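PDB 2P1G: putative xylanase from Bacteroides fragilis, which is of unknown function but may be a hydrolase acting on glycosyl bonds, and belongs to the N-acetylmuramoyl-L-alanine amidase-like family. Local coordinates for residues Phe16-Tyr21 with Glu211-Val216; Asp42-Val47 with Ser190-Ala195. All blocks are in the same frame, centred on the assembly; numbering follows the deposited sequence.

Contact 1: residues Phe16-Tyr21 with Glu211-Val216; sequences FVDTPY and EGKVVV
F16 meets V214 chiefly through its backbone: F16 O lies 3.2 Å from V214 CB, and F16 CB packs at 4.1 Å on V214 CG1, while the phenyl ring leads away from the strand. The same oxygen closes a type II beta turn from F16 to T19. It accepts from both T19 N and T19 OG1, which approach from one face of its carbonyl plane, the hydroxyl well above that plane. V17, second in the turn, brings its CG2 branch to within 4.5 Å of V216 CG2, a loose apolar touch. D18 takes the third position, with the positive phi that a type II turn favours, and D18 N donates to V214 O at 2.8 Å. Its carboxylate swings round beside the K213 side chain, the two pointing the same way. K213 runs extended beyond CG; the salt bridge from D18 OD1 to K213 NZ is long, 3.7 Å. T19 O accepts V214 N at 2.8 Å, within the carbonyl plane, so V214 is held through both its N-H and its C=O. P20 forms a single beta bridge with K213, and its CA makes a CA-H...O contact with G212 O. Y21 N then gives G212 O a nearly straight bond of 3.0 Å (176°), from above the carbonyl plane. Y21 CB rests 3.6 Å from G212 C; CG anti to the backbone N (chi1 -176°) goes with a ring leading away from G212 toward D42 and A207. The three backbone bonds and single bridge lay this loop antiparallel along strand 213-216, itself paired with strand 201-208 in the sheet, and P20 also bonds through its backbone to V41. Inward, V214 reaches L205, while the F16 ring meets F46 edge-to-face and touches Y49 and M53 of helix 43-54.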
loop_
_atom_site.group_PDB
_atom_site.type_symbol
_atom_site.label_atom_id
_atom_site.label_comp_id
_atom_site.label_asym_id
_atom_site.label_seq_id
_atom_site.Cartn_x
_atom_site.Cartn_y
_atom_site.Cartn_z
ATOM N N PHE A 16 3.539 -13.547 8.370
ATOM C CA PHE A 16 4.221 -13.532 7.085
ATOM C C PHE A 16 5.725 -13.341 7.214
ATOM O O PHE A 16 6.428 -13.319 6.203
ATOM C CB PHE A 16 3.682 -12.399 6.213
ATOM C CG PHE A 16 2.374 -12.707 5.573
ATOM C CD1 PHE A 16 2.326 -13.247 4.291
ATOM C CD2 PHE A 16 1.185 -12.433 6.237
ATOM C CE1 PHE A 16 1.108 -13.537 3.687
ATOM C CE2 PHE A 16 -0.058 -12.720 5.620
ATOM C CZ PHE A 16 -0.084 -13.252 4.356
ATOM N N VAL A 17 6.222 -13.180 8.432
ATOM C CA VAL A 17 7.655 -12.880 8.585
ATOM C C VAL A 17 8.488 -13.980 7.898
ATOM O O VAL A 17 8.245 -15.170 8.101
ATOM C CB VAL A 17 8.042 -12.618 10.070
ATOM C CG1 VAL A 17 9.570 -12.631 10.289
ATOM C CG2 VAL A 17 7.475 -11.274 10.528
ATOM N N ASP A 18 9.445 -13.552 7.073
ATOM C CA ASP A 18 10.354 -14.432 6.333
ATOM C C ASP A 18 9.793 -14.957 5.016
ATOM O O ASP A 18 10.503 -15.627 4.276
ATOM C CB ASP A 18 10.865 -15.595 7.194
ATOM C CG ASP A 18 11.783 -15.138 8.300
ATOM O OD1 ASP A 18 12.523 -14.143 8.103
ATOM O OD2 ASP A 18 11.757 -15.783 9.364
ATOM N N THR A 19 8.534 -14.649 4.713
ATOM C CA THR A 19 7.962 -14.964 3.389
ATOM C C THR A 19 8.762 -14.219 2.326
ATOM O O THR A 19 9.011 -13.021 2.470
ATOM C CB THR A 19 6.471 -14.550 3.296
ATOM O OG1 THR A 19 5.711 -15.283 4.256
ATOM C CG2 THR A 19 5.893 -14.815 1.891
ATOM N N PRO A 20 9.217 -14.931 1.281
ATOM C CA PRO A 20 10.041 -14.307 0.252
ATOM C C PRO A 20 9.332 -13.166 -0.456
ATOM O O PRO A 20 8.130 -13.231 -0.668
ATOM C CB PRO A 20 10.289 -15.447 -0.748
ATOM C CG PRO A 20 10.070 -16.702 0.035
ATOM C CD PRO A 20 9.026 -16.378 1.052
ATOM N N TYR A 21 10.095 -12.138 -0.806
ATOM C CA TYR A 21 9.631 -11.070 -1.671
ATOM C C TYR A 21 9.739 -11.490 -3.130
ATOM O O TYR A 21 10.732 -12.100 -3.539
ATOM C CB TYR A 21 10.477 -9.831 -1.440
ATOM C CG TYR A 21 10.035 -8.625 -2.220
ATOM C CD1 TYR A 21 9.331 -7.608 -1.597
ATOM C CD2 TYR A 21 10.335 -8.486 -3.583
ATOM C CE1 TYR A 21 8.928 -6.516 -2.287
ATOM C CE2 TYR A 21 9.921 -7.365 -4.292
ATOM C CZ TYR A 21 9.225 -6.390 -3.623
ATOM O OH TYR A 21 8.799 -5.258 -4.279
ATOM N N GLU A 211 15.930 -6.899 1.637
ATOM C CA GLU A 211 16.149 -8.120 2.421
ATOM C C GLU A 211 15.665 -9.354 1.690
ATOM O O GLU A 211 16.016 -10.482 2.057
ATOM C CB GLU A 211 15.428 -8.036 3.781
ATOM C CG GLU A 211 15.689 -6.759 4.571
ATOM C CD GLU A 211 16.946 -6.821 5.419
ATOM O OE1 GLU A 211 18.050 -7.005 4.850
ATOM O OE2 GLU A 211 16.831 -6.676 6.665
ATOM N N GLY A 212 14.843 -9.143 0.661
ATOM C CA GLY A 212 14.276 -10.229 -0.131
ATOM C C GLY A 212 13.182 -11.014 0.558
ATOM O O GLY A 212 12.880 -12.142 0.167
ATOM N N LYS A 213 12.590 -10.434 1.602
ATOM C CA LYS A 213 11.540 -11.116 2.345
ATOM C C LYS A 213 10.794 -10.143 3.253
ATOM O O LYS A 213 11.228 -8.997 3.431
ATOM C CB LYS A 213 12.124 -12.251 3.198
ATOM C CG LYS A 213 13.060 -11.759 4.304
ATOM C CD LYS A 213 13.968 -12.898 4.777
ATOM C CE LYS A 213 14.856 -12.455 5.932
ATOM N NZ LYS A 213 15.765 -13.573 6.390
ATOM N N VAL A 214 9.685 -10.618 3.823
ATOM C CA VAL A 214 8.921 -9.849 4.834
ATOM C C VAL A 214 9.733 -9.808 6.121
ATOM O O VAL A 214 10.140 -10.855 6.628
ATOM C CB VAL A 214 7.537 -10.469 5.136
ATOM C CG1 VAL A 214 6.821 -9.709 6.290
ATOM C CG2 VAL A 214 6.666 -10.463 3.882
ATOM N N VAL A 215 9.970 -8.598 6.637
ATOM C CA VAL A 215 10.763 -8.414 7.867
ATOM C C VAL A 215 10.173 -7.335 8.770
ATOM O O VAL A 215 9.458 -6.445 8.313
ATOM C CB VAL A 215 12.229 -7.972 7.539
ATOM C CG1 VAL A 215 12.932 -9.014 6.681
ATOM C CG2 VAL A 215 12.243 -6.602 6.853
ATOM N N VAL A 216 10.486 -7.421 10.062
ATOM C CA VAL A 216 10.349 -6.265 10.941
ATOM C C VAL A 216 11.654 -5.483 10.721
ATOM O O VAL A 216 12.760 -5.996 11.007
ATOM C CB VAL A 216 10.177 -6.703 12.404
ATOM C CG1 VAL A 216 10.140 -5.496 13.352
ATOM C CG2 VAL A 216 8.896 -7.535 12.563
#

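Contact 2: residues Asp42-Val47 with Ser190-Ala195; sequences DCTTFV and SHMGIA
C43, the first residue of helix 43-54, faces H191 of strand 189-198, a helix-start cysteine beside a strand histidine as in the papain-like peptidases of clan CA; the resemblance does not by itself establish a catalytic role. C43 CB approaches the imidazole obliquely, 3.3 Å from H191 CD2. C43 SG lies between the backbone N and the carbonyl carbon (chi1 83°), 4.7 Å from the H191 ring centroid and also oblique. D42 and T45 form a capping box at this helix start: T45 N donates to D42 OD1 at 2.9 Å, and D42 N donates back to T45 OG1. One turn on, V47 and M192 cross at about a right angle, V47 CB lying 4.0 Å from M192 CE. The bend at chi3 (-43°) places that methyl, which also touches T44 OG1. V47 CG2 lies 4.0 Å from G193 CA. Beyond it, I194 CD1 meets F46 CZ at 3.8 Å, obliquely to the ring. No direct hydrogen bond joins residues 42-47 to 190-195; one water donates to C43 O and to M192 O, 2.8 Å from each, and sits in plane at the edge of the F46 ring. The interface therefore relies on apolar contacts, with the water satisfying two backbone carbonyls, while C43 at the helix start faces H191 on the strand, whose NE2 also makes a weak hydrogen bond to A207 O.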
loop_
_atom_site.group_PDB
_atom_site.type_symbol
_atom_site.label_atom_id
_atom_site.label_comp_id
_atom_site.label_asym_id
_atom_site.label_seq_id
_atom_site.Cartn_x
_atom_site.Cartn_y
_atom_site.Cartn_z
ATOM N N ASP A 42 4.843 -8.858 -2.524
ATOM C CA ASP A 42 5.531 -7.564 -2.618
ATOM C C ASP A 42 4.992 -6.608 -1.547
ATOM O O ASP A 42 4.191 -7.011 -0.701
ATOM C CB ASP A 42 5.472 -6.970 -4.041
ATOM C CG ASP A 42 4.047 -6.702 -4.527
ATOM O OD1 ASP A 42 3.223 -6.207 -3.729
ATOM O OD2 ASP A 42 3.768 -6.940 -5.733
ATOM N N CYS A 43 5.434 -5.355 -1.556
ATOM C CA CYS A 43 5.059 -4.485 -0.453
ATOM C C CYS A 43 3.532 -4.303 -0.333
ATOM O O CYS A 43 2.988 -4.198 0.766
ATOM C CB CYS A 43 5.817 -3.164 -0.535
ATOM S SG CYS A 43 5.108 -1.959 -1.618
ATOM N N THR A 44 2.857 -4.304 -1.475
ATOM C CA THR A 44 1.427 -4.075 -1.512
ATOM C C THR A 44 0.638 -5.353 -1.260
ATOM O O THR A 44 -0.274 -5.350 -0.450
ATOM C CB THR A 44 1.022 -3.420 -2.831
ATOM O OG1 THR A 44 1.520 -2.075 -2.827
ATOM C CG2 THR A 44 -0.502 -3.404 -2.968
ATOM N N THR A 45 0.993 -6.454 -1.914
ATOM C CA THR A 45 0.170 -7.662 -1.728
ATOM C C THR A 45 0.297 -8.145 -0.283
ATOM O O THR A 45 -0.671 -8.658 0.276
ATOM C CB THR A 45 0.451 -8.799 -2.733
ATOM O OG1 THR A 45 1.755 -9.338 -2.513
ATOM C CG2 THR A 45 0.343 -8.301 -4.153
ATOM N N PHE A 46 1.459 -7.932 0.340
ATOM C CA PHE A 46 1.618 -8.287 1.738
ATOM C C PHE A 46 0.541 -7.599 2.577
ATOM O O PHE A 46 -0.206 -8.255 3.302
ATOM C CB PHE A 46 3.025 -7.932 2.265
ATOM C CG PHE A 46 3.125 -7.944 3.772
ATOM C CD1 PHE A 46 2.637 -9.042 4.503
ATOM C CD2 PHE A 46 3.660 -6.860 4.458
ATOM C CE1 PHE A 46 2.701 -9.075 5.888
ATOM C CE2 PHE A 46 3.738 -6.880 5.882
ATOM C CZ PHE A 46 3.265 -7.999 6.586
ATOM N N VAL A 47 0.449 -6.284 2.464
ATOM C CA VAL A 47 -0.524 -5.531 3.246
ATOM C C VAL A 47 -1.958 -5.931 2.902
ATOM O O VAL A 47 -2.792 -6.064 3.805
ATOM C CB VAL A 47 -0.270 -4.024 3.117
ATOM C CG1 VAL A 47 -1.397 -3.208 3.725
ATOM C CG2 VAL A 47 1.075 -3.679 3.754
ATOM N N SER A 190 5.777 5.412 -2.300
ATOM C CA SER A 190 6.755 4.501 -2.850
ATOM C C SER A 190 6.682 3.127 -2.201
ATOM O O SER A 190 7.106 2.143 -2.797
ATOM C CB SER A 190 8.143 5.074 -2.670
ATOM O OG SER A 190 8.376 5.306 -1.313
ATOM N N HIS A 191 6.128 3.059 -0.994
ATOM C CA HIS A 191 6.184 1.835 -0.198
ATOM C C HIS A 191 5.098 1.892 0.878
ATOM O O HIS A 191 4.684 2.966 1.267
ATOM C CB HIS A 191 7.553 1.788 0.483
ATOM C CG HIS A 191 7.909 0.461 1.057
ATOM N ND1 HIS A 191 8.417 0.320 2.331
ATOM C CD2 HIS A 191 7.859 -0.785 0.533
ATOM C CE1 HIS A 191 8.646 -0.959 2.572
ATOM N NE2 HIS A 191 8.312 -1.651 1.500
ATOM N N MET A 192 4.629 0.731 1.326
ATOM C CA MET A 192 3.703 0.656 2.462
ATOM C C MET A 192 4.187 -0.468 3.388
ATOM O O MET A 192 4.953 -1.352 2.995
ATOM C CB MET A 192 2.278 0.278 2.019
ATOM C CG MET A 192 1.243 1.369 1.550
ATOM S SD MET A 192 -0.466 0.606 1.431
ATOM C CE MET A 192 -0.011 -0.923 0.661
ATOM N N GLY A 193 3.717 -0.437 4.619
ATOM C CA GLY A 193 3.984 -1.535 5.565
ATOM C C GLY A 193 3.069 -1.377 6.756
ATOM O O GLY A 193 2.126 -0.566 6.721
ATOM N N ILE A 194 3.348 -2.133 7.820
ATOM C CA ILE A 194 2.500 -2.113 9.006
ATOM C C ILE A 194 3.334 -1.621 10.199
ATOM O O ILE A 194 4.475 -2.099 10.413
ATOM C CB ILE A 194 1.934 -3.534 9.287
ATOM C CG1 ILE A 194 1.099 -4.020 8.096
ATOM C CG2 ILE A 194 1.097 -3.526 10.591
ATOM C CD1 ILE A 194 0.820 -5.521 8.126
ATOM N N ALA A 195 2.766 -0.697 10.973
ATOM C CA ALA A 195 3.446 -0.148 12.154
ATOM C C ALA A 195 3.604 -1.210 13.232
ATOM O O ALA A 195 2.682 -1.988 13.500
ATOM C CB ALA A 195 2.681 1.038 12.705
HETATM O O HOH W 1 4.978 -4.102 2.792
#

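Contact 1 is a surface contact and contact 2 a buried one, their centres 11 Å apart, yet both reach the same antiparallel sheet. Contact 1 is mostly backbone hydrogen bonding, laying an irregular loop along strand 213-216 with a long salt bridge at its exposed side. Contact 2 instead sets helix 43-54 against strand 189-198 by side-chain packing and a bridging water. The two meet directly: F16 CB lies 3.5 Å from F46 CE1, V214 CG1 approaches F46 CZ, and Y21 CE1 rests against D42 CA just ahead of the helix. F46, a residue of contact 2, is where the two join, with F16 and V214 of contact 1 and I194 of contact 2 around it.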